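Local coordinates for protein rubisco operon transcriptional regulator (Synechocystis sp., PDB 5Y2W) that binds 2-phosphoglycolate in its regulatory domain and, as a LysR-type transcriptional repressor, probably coordinates carbon and nitrogen metabolism, at residues W187-L192 with T203-L208. Numbering follows the deposited sequence.
Sequences WYVANL and TFLDYL
Val189 meets Leu205 and Leu208 where strand 186-192 of a mixed five-stranded sheet is covered by helix 199-211, an example of alpha/beta packing in the periplasmic-binding-protein-like fold of LysR regulatory domains. A single branched residue on the strand faces two leucines one helical turn apart, and the whole contact is apolar and buried. On the helix, Phe204 turns its ring mainly to other partners, packing on Leu13 and Leu15 of strand 11-18, two places across the sheet, and edge-to-face with Phe32, while Leu208 also packs on Leu28 of helix 24-35; both extend the same hydrophobic layer beyond the strand. Leu205 comes next. With CG anti to the backbone N (chi1 -179°), it sends CD1 obliquely across the two methyls of Val189, 3.6 Å from CG1 and 3.7 Å from CG2, so that one leucine methyl covers the fork of the valine. A helical turn is closed by the bond from Tyr207 N to Thr203 O. Leu208 then points back to the sheet, with Leu208 N bonded to Phe204 O at 2.7 Å. The strand beneath is held on both flanks, through backbone bonds of Val189 to Gln77 and of Tyr188 to Val65. The bound 2-phosphoglycolate is about 13 Å from the valine side chain, so this packing is set back from the ligand and does not touch it. Leu208 reaches Val189 tip to tip, its CD2 lying 3.8 Å from Val189 CB and 3.9 Å from Val189 CG1.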
ATOM      1  N   TRP A 187     -16.644   7.649  -1.235  1.00 32.39           N
ATOM      2  CA  TRP A 187     -16.557   6.255  -0.873  1.00 38.37           C
ATOM      3  C   TRP A 187     -17.958   5.655  -0.635  1.00 38.16           C
ATOM      4  O   TRP A 187     -18.767   6.202   0.099  1.00 39.31           O
ATOM      5  CB  TRP A 187     -15.728   6.098   0.404  1.00 38.47           C
ATOM      6  CG  TRP A 187     -14.244   6.195   0.250  1.00 41.11           C
ATOM      7  CD1 TRP A 187     -13.503   6.034  -0.885  1.00 44.77           C
ATOM      8  CD2 TRP A 187     -13.324   6.427   1.294  1.00 42.91           C
ATOM      9  NE1 TRP A 187     -12.167   6.163  -0.603  1.00 37.98           N
ATOM     10  CE2 TRP A 187     -12.030   6.397   0.728  1.00 38.17           C
ATOM     11  CE3 TRP A 187     -13.457   6.603   2.682  1.00 43.05           C
ATOM     12  CZ2 TRP A 187     -10.894   6.593   1.473  1.00 36.82           C
ATOM     13  CZ3 TRP A 187     -12.327   6.826   3.411  1.00 43.26           C
ATOM     14  CH2 TRP A 187     -11.045   6.779   2.801  1.00 41.83           C
ATOM     15  N   TYR A 188     -18.193   4.494  -1.223  1.00 40.11           N
ATOM     16  CA  TYR A 188     -19.421   3.767  -1.056  1.00 41.03           C
ATOM     17  C   TYR A 188     -19.134   2.458  -0.403  1.00 43.86           C
ATOM     18  O   TYR A 188     -18.122   1.827  -0.706  1.00 41.61           O
ATOM     19  CB  TYR A 188     -20.038   3.448  -2.398  1.00 40.60           C
ATOM     20  CG  TYR A 188     -20.489   4.634  -3.217  1.00 46.80           C
ATOM     21  CD1 TYR A 188     -21.695   5.282  -2.951  1.00 46.38           C
ATOM     22  CD2 TYR A 188     -19.718   5.081  -4.297  1.00 48.32           C
ATOM     23  CE1 TYR A 188     -22.125   6.346  -3.736  1.00 48.98           C
ATOM     24  CE2 TYR A 188     -20.123   6.140  -5.066  1.00 47.51           C
ATOM     25  CZ  TYR A 188     -21.333   6.764  -4.795  1.00 45.31           C
ATOM     26  OH  TYR A 188     -21.683   7.800  -5.605  1.00 41.05           O
ATOM     27  N   VAL A 189     -20.027   2.039   0.488  1.00 44.94           N
ATOM     28  CA  VAL A 189     -20.013   0.663   0.973  1.00 45.36           C
ATOM     29  C   VAL A 189     -21.133  -0.129   0.256  1.00 48.45           C
ATOM     30  O   VAL A 189     -22.298   0.272   0.199  1.00 47.69           O
ATOM     31  CB  VAL A 189     -20.099   0.558   2.499  1.00 48.60           C
ATOM     32  CG1 VAL A 189     -21.287   1.327   3.022  1.00 50.82           C
ATOM     33  CG2 VAL A 189     -20.173  -0.905   2.931  1.00 48.70           C
ATOM     34  N   ALA A 190     -20.702  -1.233  -0.330  1.00 45.89           N
ATOM     35  CA  ALA A 190     -21.446  -1.950  -1.316  1.00 51.58           C
ATOM     36  C   ALA A 190     -21.462  -3.430  -0.960  1.00 52.97           C
ATOM     37  O   ALA A 190     -20.592  -3.898  -0.231  1.00 53.18           O
ATOM     38  CB  ALA A 190     -20.828  -1.747  -2.696  1.00 49.84           C
ATOM     39  N   ASN A 191     -22.492  -4.111  -1.452  1.00 50.46           N
ATOM     40  CA  ASN A 191     -22.593  -5.565  -1.453  1.00 50.87           C
ATOM     41  C   ASN A 191     -23.313  -6.010  -2.721  1.00 46.02           C
ATOM     42  O   ASN A 191     -23.994  -5.207  -3.388  1.00 49.63           O
ATOM     43  CB  ASN A 191     -23.360  -6.045  -0.246  1.00 53.78           C
ATOM     44  CG  ASN A 191     -24.794  -5.544  -0.233  1.00 52.55           C
ATOM     45  OD1 ASN A 191     -25.698  -6.228  -0.681  1.00 60.40           O
ATOM     46  ND2 ASN A 191     -25.000  -4.366   0.289  1.00 55.43           N
ATOM     47  N   LEU A 192     -23.102  -7.260  -3.097  1.00 50.82           N
ATOM     48  CA  LEU A 192     -23.737  -7.829  -4.310  1.00 54.88           C
ATOM     49  C   LEU A 192     -25.258  -7.627  -4.180  1.00 57.02           C
ATOM     50  O   LEU A 192     -25.820  -7.862  -3.097  1.00 50.34           O
ATOM     51  CB  LEU A 192     -23.359  -9.321  -4.488  1.00 57.37           C
ATOM     52  CG  LEU A 192     -21.865  -9.657  -4.808  1.00 57.05           C
ATOM     53  CD1 LEU A 192     -21.597 -11.106  -5.197  1.00 54.11           C
ATOM     54  CD2 LEU A 192     -21.296  -8.770  -5.911  1.00 59.98           C
ATOM     55  N   THR A 203     -24.176  -5.906  10.882  1.00 49.94           N
ATOM     56  CA  THR A 203     -23.854  -5.101  12.102  1.00 56.97           C
ATOM     57  C   THR A 203     -22.760  -4.067  11.757  1.00 57.08           C
ATOM     58  O   THR A 203     -22.790  -2.932  12.215  1.00 57.82           O
ATOM     59  CB  THR A 203     -23.350  -5.982  13.274  1.00 56.02           C
ATOM     60  OG1 THR A 203     -24.194  -7.136  13.426  1.00 59.34           O
ATOM     61  CG2 THR A 203     -23.284  -5.204  14.562  1.00 52.00           C
ATOM     62  N   PHE A 204     -21.791  -4.479  10.940  1.00 64.39           N
ATOM     63  CA  PHE A 204     -20.661  -3.602  10.614  1.00 57.86           C
ATOM     64  C   PHE A 204     -21.150  -2.421   9.788  1.00 50.61           C
ATOM     65  O   PHE A 204     -20.777  -1.270  10.050  1.00 44.81           O
ATOM     66  CB  PHE A 204     -19.524  -4.335   9.854  1.00 60.04           C
ATOM     67  CG  PHE A 204     -18.408  -3.397   9.462  1.00 60.93           C
ATOM     68  CD1 PHE A 204     -17.586  -2.840  10.438  1.00 58.39           C
ATOM     69  CD2 PHE A 204     -18.259  -2.967   8.151  1.00 64.15           C
ATOM     70  CE1 PHE A 204     -16.603  -1.927  10.105  1.00 60.91           C
ATOM     71  CE2 PHE A 204     -17.268  -2.044   7.815  1.00 62.33           C
ATOM     72  CZ  PHE A 204     -16.443  -1.531   8.799  1.00 58.20           C
ATOM     73  N   LEU A 205     -22.027  -2.737   8.832  1.00 50.59           N
ATOM     74  CA  LEU A 205     -22.592  -1.798   7.889  1.00 44.22           C
ATOM     75  C   LEU A 205     -23.306  -0.677   8.592  1.00 51.04           C
ATOM     76  O   LEU A 205     -23.051   0.519   8.326  1.00 53.95           O
ATOM     77  CB  LEU A 205     -23.520  -2.558   6.937  1.00 51.68           C
ATOM     78  CG  LEU A 205     -24.235  -1.797   5.803  1.00 58.33           C
ATOM     79  CD1 LEU A 205     -23.248  -1.035   4.906  1.00 57.00           C
ATOM     80  CD2 LEU A 205     -25.075  -2.761   4.949  1.00 56.35           C
ATOM     81  N   ASP A 206     -24.157  -1.044   9.541  1.00 53.76           N
ATOM     82  CA  ASP A 206     -24.870  -0.050  10.343  1.00 55.92           C
ATOM     83  C   ASP A 206     -23.893   0.715  11.195  1.00 50.99           C
ATOM     84  O   ASP A 206     -24.090   1.895  11.447  1.00 51.96           O
ATOM     85  CB  ASP A 206     -25.920  -0.712  11.285  1.00 60.80           C
ATOM     86  CG  ASP A 206     -27.016  -1.451  10.526  1.00 59.54           C
ATOM     87  OD1 ASP A 206     -27.302  -1.079   9.379  1.00 67.80           O
ATOM     88  OD2 ASP A 206     -27.573  -2.422  11.045  1.00 62.96           O
ATOM     89  N   TYR A 207     -22.861   0.029  11.692  1.00 53.32           N
ATOM     90  CA  TYR A 207     -21.832   0.706  12.501  1.00 54.58           C
ATOM     91  C   TYR A 207     -21.086   1.783  11.653  1.00 45.43           C
ATOM     92  O   TYR A 207     -20.932   2.966  12.046  1.00 44.39           O
ATOM     93  CB  TYR A 207     -20.854  -0.324  13.116  1.00 59.46           C
ATOM     94  CG  TYR A 207     -19.634   0.342  13.734  1.00 67.70           C
ATOM     95  CD1 TYR A 207     -19.720   1.024  14.948  1.00 68.03           C
ATOM     96  CD2 TYR A 207     -18.403   0.332  13.072  1.00 68.99           C
ATOM     97  CE1 TYR A 207     -18.617   1.663  15.488  1.00 69.07           C
ATOM     98  CE2 TYR A 207     -17.299   0.971  13.600  1.00 71.18           C
ATOM     99  CZ  TYR A 207     -17.405   1.625  14.808  1.00 75.63           C
ATOM    100  OH  TYR A 207     -16.282   2.240  15.305  1.00 81.11           O
ATOM    101  N   LEU A 208     -20.673   1.362  10.471  1.00 47.38           N
ATOM    102  CA  LEU A 208     -20.003   2.271   9.521  1.00 51.15           C
ATOM    103  C   LEU A 208     -20.872   3.472   9.221  1.00 45.23           C
ATOM    104  O   LEU A 208     -20.420   4.624   9.330  1.00 49.10           O
ATOM    105  CB  LEU A 208     -19.668   1.523   8.218  1.00 50.47           C
ATOM    106  CG  LEU A 208     -18.948   2.305   7.100  1.00 47.56           C
ATOM    107  CD1 LEU A 208     -17.602   2.893   7.541  1.00 48.80           C
ATOM    108  CD2 LEU A 208     -18.727   1.389   5.923  1.00 48.73           C
TER